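PDB 4E6Z: apicoplast TIC22, putative from Plasmodium falciparum 3D7, which acts as an essential chaperone required for protein import into the apicoplast, the relict plastid of the malaria parasite. Local coordinates for residues Y196-Y201 against D235-V240; Y192-A197 against I210-D215. All coordinates share one frame; numbering follows the deposited sequence.

Contact 1 of 2, residues Y196-Y201 against D235-V240; sequences YAENLY and DYKIKV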
loop_
_atom_site.group_PDB
_atom_site.type_symbol
_atom_site.label_atom_id
_atom_site.label_comp_id
_atom_site.label_asym_id
_atom_site.label_seq_id
_atom_site.Cartn_x
_atom_site.Cartn_y
_atom_site.Cartn_z
ATOM N N TYR A 196 -13.401 3.320 1.642
ATOM C CA TYR A 196 -14.000 4.649 1.752
ATOM C C TYR A 196 -15.435 4.589 2.268
ATOM O O TYR A 196 -16.075 3.537 2.236
ATOM C CB TYR A 196 -13.934 5.399 0.417
ATOM C CG TYR A 196 -15.021 5.032 -0.566
ATOM C CD1 TYR A 196 -16.139 5.841 -0.723
ATOM C CD2 TYR A 196 -14.930 3.884 -1.337
ATOM C CE1 TYR A 196 -17.141 5.515 -1.619
ATOM C CE2 TYR A 196 -15.926 3.548 -2.236
ATOM C CZ TYR A 196 -17.029 4.366 -2.374
ATOM O OH TYR A 196 -18.020 4.032 -3.271
ATOM N N ALA A 197 -15.929 5.728 2.746
ATOM C CA ALA A 197 -17.290 5.830 3.263
ATOM C C ALA A 197 -18.119 6.795 2.423
ATOM O O ALA A 197 -17.624 7.832 1.972
ATOM C CB ALA A 197 -17.273 6.265 4.719
ATOM N N GLU A 198 -19.387 6.444 2.230
ATOM C CA GLU A 198 -20.304 7.197 1.374
ATOM C C GLU A 198 -20.382 8.691 1.678
ATOM O O GLU A 198 -20.229 9.529 0.786
ATOM C CB GLU A 198 -21.707 6.599 1.472
ATOM C CG GLU A 198 -21.809 5.168 0.982
ATOM C CD GLU A 198 -21.872 5.067 -0.530
ATOM O OE1 GLU A 198 -20.953 5.576 -1.207
ATOM O OE2 GLU A 198 -22.845 4.472 -1.040
ATOM N N ASN A 199 -20.637 9.022 2.937
ATOM C CA ASN A 199 -20.938 10.401 3.304
ATOM C C ASN A 199 -19.788 11.109 4.008
ATOM O O ASN A 199 -20.001 12.030 4.795
ATOM C CB ASN A 199 -22.197 10.441 4.173
ATOM C CG ASN A 199 -23.425 9.926 3.442
ATOM O OD1 ASN A 199 -23.911 10.557 2.502
ATOM N ND2 ASN A 199 -23.930 8.772 3.867
ATOM N N LEU A 200 -18.568 10.674 3.712
ATOM C CA LEU A 200 -17.373 11.206 4.361
ATOM C C LEU A 200 -16.511 12.001 3.383
ATOM O O LEU A 200 -16.234 11.546 2.273
ATOM C CB LEU A 200 -16.551 10.067 4.970
ATOM C CG LEU A 200 -15.320 10.487 5.771
ATOM C CD1 LEU A 200 -15.736 11.301 6.987
ATOM C CD2 LEU A 200 -14.518 9.272 6.192
ATOM N N TYR A 201 -16.087 13.189 3.803
ATOM C CA TYR A 201 -15.266 14.051 2.961
ATOM C C TYR A 201 -14.068 14.612 3.723
ATOM O O TYR A 201 -13.997 14.526 4.950
ATOM C CB TYR A 201 -16.099 15.211 2.405
ATOM C CG TYR A 201 -17.286 14.783 1.573
ATOM C CD1 TYR A 201 -17.193 14.693 0.190
ATOM C CD2 TYR A 201 -18.503 14.473 2.169
ATOM C CE1 TYR A 201 -18.277 14.305 -0.574
ATOM C CE2 TYR A 201 -19.590 14.081 1.415
ATOM C CZ TYR A 201 -19.472 13.999 0.044
ATOM O OH TYR A 201 -20.553 13.610 -0.714
ATOM N N ASP A 235 -25.671 7.439 7.837
ATOM C CA ASP A 235 -25.119 6.122 7.552
ATOM C C ASP A 235 -23.808 6.241 6.786
ATOM O O ASP A 235 -23.718 6.966 5.797
ATOM C CB ASP A 235 -26.108 5.279 6.747
ATOM C CG ASP A 235 -25.526 3.938 6.333
ATOM O OD1 ASP A 235 -24.723 3.372 7.105
ATOM O OD2 ASP A 235 -25.872 3.450 5.235
ATOM N N TYR A 236 -22.790 5.531 7.255
ATOM C CA TYR A 236 -21.516 5.488 6.550
ATOM C C TYR A 236 -21.268 4.114 5.950
ATOM O O TYR A 236 -20.527 3.299 6.503
ATOM C CB TYR A 236 -20.370 5.900 7.469
ATOM C CG TYR A 236 -20.379 7.376 7.765
ATOM C CD1 TYR A 236 -19.829 8.282 6.867
ATOM C CD2 TYR A 236 -20.955 7.869 8.926
ATOM C CE1 TYR A 236 -19.845 9.633 7.123
ATOM C CE2 TYR A 236 -20.977 9.221 9.191
ATOM C CZ TYR A 236 -20.417 10.098 8.285
ATOM O OH TYR A 236 -20.426 11.446 8.539
ATOM N N LYS A 237 -21.914 3.867 4.817
ATOM C CA LYS A 237 -21.726 2.632 4.077
ATOM C C LYS A 237 -20.260 2.502 3.664
ATOM O O LYS A 237 -19.759 3.272 2.842
ATOM C CB LYS A 237 -22.637 2.620 2.847
ATOM C CG LYS A 237 -23.430 1.341 2.655
ATOM C CD LYS A 237 -22.658 0.313 1.851
ATOM C CE LYS A 237 -23.526 -0.901 1.560
ATOM N NZ LYS A 237 -22.844 -1.875 0.665
ATOM N N ILE A 238 -19.572 1.533 4.254
ATOM C CA ILE A 238 -18.173 1.286 3.928
ATOM C C ILE A 238 -18.068 0.466 2.647
ATOM O O ILE A 238 -18.701 -0.581 2.514
ATOM C CB ILE A 238 -17.453 0.562 5.079
ATOM C CG1 ILE A 238 -17.391 1.469 6.312
ATOM C CG2 ILE A 238 -16.053 0.110 4.650
ATOM C CD1 ILE A 238 -16.793 0.802 7.531
ATOM N N LYS A 239 -17.279 0.956 1.697
ATOM C CA LYS A 239 -17.102 0.264 0.427
ATOM C C LYS A 239 -15.626 0.050 0.096
ATOM O O LYS A 239 -14.761 0.798 0.546
ATOM C CB LYS A 239 -17.807 1.021 -0.697
ATOM C CG LYS A 239 -19.310 1.118 -0.501
ATOM C CD LYS A 239 -20.000 1.769 -1.683
ATOM C CE LYS A 239 -21.512 1.733 -1.508
ATOM N NZ LYS A 239 -22.238 2.384 -2.636
ATOM N N VAL A 240 -15.353 -0.984 -0.693
ATOM C CA VAL A 240 -13.985 -1.324 -1.064
ATOM C C VAL A 240 -13.744 -1.032 -2.538
ATOM O O VAL A 240 -14.597 -1.301 -3.384
ATOM C CB VAL A 240 -13.676 -2.809 -0.774
ATOM C CG1 VAL A 240 -12.284 -3.185 -1.277
ATOM C CG2 VAL A 240 -13.796 -3.089 0.710
#
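Tyr196 and Lys239 face each other as a hydrogen-bonded pair in an antiparallel ladder, where edge strand 238-242 runs beside strand 193-203 in a mixed four-stranded sheet. Two backbone bonds join the pair: Lys239 N reaches Tyr196 O at 2.9 Å, and Tyr196 N reaches Lys239 O at 3.1 Å. Next come Ala197 and Ile238, a non-hydrogen-bonded pair. There segment 196-201 turns away through a type I beta turn from Ala197 to Leu200, with Glu198 N still held to Lys237 O by a longer bond of 3.3 Å.

The apolar part, where Ala197 and Leu200 are buried, lies on the face that carries Ala197 and Ile238. The CD1-CE1 side of the Tyr236 ring borders it: CD1 lies 3.9 Å from Ala197 CB, and CE1 4.0 Å from Leu200 CB, while Leu200 N sits at the ring edge, in its plane. A methyl side chain is short enough to let the broad ring come in close to the strand. Helix 216-227 closes this layer, with Leu219 touching Leu200 and Ile223 touching Tyr236.

The other face is more polar and partly exposed to solvent. Lys239 CB rests 3.5 Å from Tyr196 CE2. Lysine suits this place because its CB lies against the ring and its CD beside the phenol oxygen, which leaves the ammonium at the far end of the extended chain to meet Glu198. Glu198 is bent at chi2 (-79°), which brings CD round toward that ammonium; Lys239 NZ then meets Glu198 OE2 at 2.7 Å in a salt bridge, approaching 49° out of the carboxylate plane. Past the ladder, at the exposed Asn199, the side-chain ND2 donates to Asp235 O at 2.7 Å, with the acceptor 5° from the amide plane.

Contact 2 of 2, residues Y192-A197 against I210-D215; sequences YPVFYA and IPLFFD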
loop_
_atom_site.group_PDB
_atom_site.type_symbol
_atom_site.label_atom_id
_atom_site.label_comp_id
_atom_site.label_asym_id
_atom_site.label_seq_id
_atom_site.Cartn_x
_atom_site.Cartn_y
_atom_site.Cartn_z
ATOM N N TYR A 192 -5.992 -4.806 -4.874
ATOM C CA TYR A 192 -5.305 -3.842 -4.025
ATOM C C TYR A 192 -6.320 -2.951 -3.329
ATOM O O TYR A 192 -6.601 -1.840 -3.779
ATOM C CB TYR A 192 -4.329 -3.004 -4.846
ATOM C CG TYR A 192 -3.281 -3.826 -5.560
ATOM C CD1 TYR A 192 -2.095 -4.172 -4.930
ATOM C CD2 TYR A 192 -3.482 -4.258 -6.863
ATOM C CE1 TYR A 192 -1.132 -4.927 -5.581
ATOM C CE2 TYR A 192 -2.524 -5.009 -7.523
ATOM C CZ TYR A 192 -1.351 -5.341 -6.877
ATOM O OH TYR A 192 -0.401 -6.090 -7.528
ATOM N N PRO A 193 -6.871 -3.445 -2.216
ATOM C CA PRO A 193 -7.977 -2.793 -1.509
ATOM C C PRO A 193 -7.647 -1.408 -0.942
ATOM O O PRO A 193 -6.573 -1.176 -0.382
ATOM C CB PRO A 193 -8.286 -3.774 -0.369
ATOM C CG PRO A 193 -7.024 -4.561 -0.189
ATOM C CD PRO A 193 -6.455 -4.698 -1.564
ATOM N N VAL A 194 -8.587 -0.489 -1.117
ATOM C CA VAL A 194 -8.625 0.747 -0.350
ATOM C C VAL A 194 -10.071 0.932 0.094
ATOM O O VAL A 194 -10.991 0.475 -0.583
ATOM C CB VAL A 194 -8.124 1.967 -1.156
ATOM C CG1 VAL A 194 -6.600 1.942 -1.266
ATOM C CG2 VAL A 194 -8.755 1.991 -2.535
ATOM N N PHE A 195 -10.266 1.581 1.237
ATOM C CA PHE A 195 -11.592 1.706 1.832
ATOM C C PHE A 195 -12.094 3.147 1.815
ATOM O O PHE A 195 -11.314 4.087 1.959
ATOM C CB PHE A 195 -11.568 1.192 3.274
ATOM C CG PHE A 195 -11.015 -0.199 3.416
ATOM C CD1 PHE A 195 -11.859 -1.300 3.404
ATOM C CD2 PHE A 195 -9.653 -0.406 3.560
ATOM C CE1 PHE A 195 -11.350 -2.581 3.530
ATOM C CE2 PHE A 195 -9.139 -1.685 3.693
ATOM C CZ PHE A 195 -9.989 -2.774 3.679
ATOM N N TYR A 196 -13.401 3.320 1.642
ATOM C CA TYR A 196 -14.000 4.649 1.752
ATOM C C TYR A 196 -15.435 4.589 2.268
ATOM O O TYR A 196 -16.075 3.537 2.236
ATOM C CB TYR A 196 -13.934 5.399 0.417
ATOM C CG TYR A 196 -15.021 5.032 -0.566
ATOM C CD1 TYR A 196 -16.139 5.841 -0.723
ATOM C CD2 TYR A 196 -14.930 3.884 -1.337
ATOM C CE1 TYR A 196 -17.141 5.515 -1.619
ATOM C CE2 TYR A 196 -15.926 3.548 -2.236
ATOM C CZ TYR A 196 -17.029 4.366 -2.374
ATOM O OH TYR A 196 -18.020 4.032 -3.271
ATOM N N ALA A 197 -15.929 5.728 2.746
ATOM C CA ALA A 197 -17.290 5.830 3.263
ATOM C C ALA A 197 -18.119 6.795 2.423
ATOM O O ALA A 197 -17.624 7.832 1.972
ATOM C CB ALA A 197 -17.273 6.265 4.719
ATOM N N ILE A 210 -13.079 12.928 -1.455
ATOM C CA ILE A 210 -13.379 11.732 -0.680
ATOM C C ILE A 210 -12.095 11.037 -0.241
ATOM O O ILE A 210 -11.245 10.712 -1.070
ATOM C CB ILE A 210 -14.257 10.743 -1.473
ATOM C CG1 ILE A 210 -15.662 11.316 -1.665
ATOM C CG2 ILE A 210 -14.315 9.384 -0.765
ATOM C CD1 ILE A 210 -16.605 10.394 -2.402
ATOM N N PRO A 211 -11.951 10.810 1.072
ATOM C CA PRO A 211 -10.766 10.152 1.627
ATOM C C PRO A 211 -10.748 8.673 1.258
ATOM O O PRO A 211 -11.763 7.991 1.400
ATOM C CB PRO A 211 -10.949 10.305 3.143
ATOM C CG PRO A 211 -12.075 11.280 3.326
ATOM C CD PRO A 211 -12.928 11.152 2.117
ATOM N N LEU A 212 -9.600 8.194 0.792
ATOM C CA LEU A 212 -9.441 6.807 0.382
ATOM C C LEU A 212 -8.398 6.159 1.282
ATOM O O LEU A 212 -7.209 6.453 1.168
ATOM C CB LEU A 212 -8.972 6.753 -1.068
ATOM C CG LEU A 212 -9.800 5.938 -2.051
ATOM C CD1 LEU A 212 -11.281 6.158 -1.816
ATOM C CD2 LEU A 212 -9.409 6.317 -3.463
ATOM N N PHE A 213 -8.844 5.279 2.174
ATOM C CA PHE A 213 -7.973 4.756 3.220
ATOM C C PHE A 213 -7.389 3.399 2.879
ATOM O O PHE A 213 -8.107 2.499 2.445
ATOM C CB PHE A 213 -8.723 4.657 4.550
ATOM C CG PHE A 213 -9.252 5.966 5.045
ATOM C CD1 PHE A 213 -8.505 6.747 5.911
ATOM C CD2 PHE A 213 -10.497 6.419 4.644
ATOM C CE1 PHE A 213 -8.995 7.958 6.370
ATOM C CE2 PHE A 213 -10.991 7.622 5.097
ATOM C CZ PHE A 213 -10.240 8.395 5.961
ATOM N N PHE A 214 -6.084 3.253 3.092
ATOM C CA PHE A 214 -5.445 1.952 2.963
ATOM C C PHE A 214 -5.790 1.068 4.157
ATOM O O PHE A 214 -6.009 -0.129 4.003
ATOM C CB PHE A 214 -3.927 2.087 2.781
ATOM C CG PHE A 214 -3.523 2.384 1.367
ATOM C CD1 PHE A 214 -3.213 1.356 0.490
ATOM C CD2 PHE A 214 -3.479 3.688 0.905
ATOM C CE1 PHE A 214 -2.852 1.625 -0.821
ATOM C CE2 PHE A 214 -3.122 3.964 -0.403
ATOM C CZ PHE A 214 -2.811 2.932 -1.267
ATOM N N ASP A 215 -5.851 1.668 5.342
ATOM C CA ASP A 215 -6.247 0.940 6.543
ATOM C C ASP A 215 -7.715 1.168 6.894
ATOM O O ASP A 215 -8.153 2.305 7.076
ATOM C CB ASP A 215 -5.355 1.313 7.728
ATOM C CG ASP A 215 -3.964 0.703 7.627
ATOM O OD1 ASP A 215 -3.581 0.272 6.517
ATOM O OD2 ASP A 215 -3.259 0.654 8.659
HETATM O O HOH W 1 -5.266 -1.818 1.793
HETATM O O HOH W 2 -14.443 7.971 2.782
#
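Phe195 and Phe213 pair across two antiparallel strands, each giving its N-H to the other's carbonyl: Phe195 N to Phe213 O at a short 2.6 Å, and Phe213 N to Phe195 O at 2.8 Å. Both bonds are nearly straight and lie in the carbonyl planes.

The Phe195 side chain can be followed outward alongside the neighbouring backbone. Its CB lies 3.8 Å from Phe213 O. CG lies beside the backbone N (chi1 -53°); chi2 (-93°) then turns CD2 to 3.5 Å from the same oxygen. One atom further, CE2 is 3.5 Å from Phe214 O, which lies at the ring edge, in its plane. The weakly positive C-H rim of a phenylalanine is well matched to such carbonyl oxygens. On the other side of the ring, CE1 touches Val240 of strand 238-242.

On the other side of the strand, Val194 and Leu212 meet through their branched ends, and Leu212 CD1 packs beside Tyr196 CB, the two side chains running the same way. Val194 CG1 sits over the centre of the Phe214 ring, 3.7 Å from the centroid, a CH-pi contact that a beta-branched residue can make with a methyl so near the backbone. Leu246, from helix 243-247, touches both Val194 and Leu212.

The axes of 193-197 and 210-213 run at 144° to each other, and direct pairing gives way to water at both ends. One water donates to Pro193 O and Phe214 O. The other accepts from Ala197 N at 2.7 Å and donates to Pro211 O at 3.0 Å. Together, the central bonded pair, the side chains alternating between two apolar layers and the bridging waters make up a twisted beta hairpin of strands 193-203 and 208-213, in the middle of its sheet.

Contacts 1 and 2 use opposite edges of strand 193-203, so this strand is flanked by 238-242 and 208-213. Their centres are about 9 Å apart, and they share Tyr196 and Ala197. Backbone alternation divides the work: the N-H and C=O of Phe195 serve the hairpin partner, those of Tyr196 the edge strand. Packing also joins the two: Val240 CG2 of contact 1 touches Phe195 CE1 at 3.8 Å, and the Leu200 carbonyl O lies 3.3 Å from Pro211 CD. Contact 2 is buried, whereas contact 1 opens to the surface at the turn. Both contacts build the sheet itself.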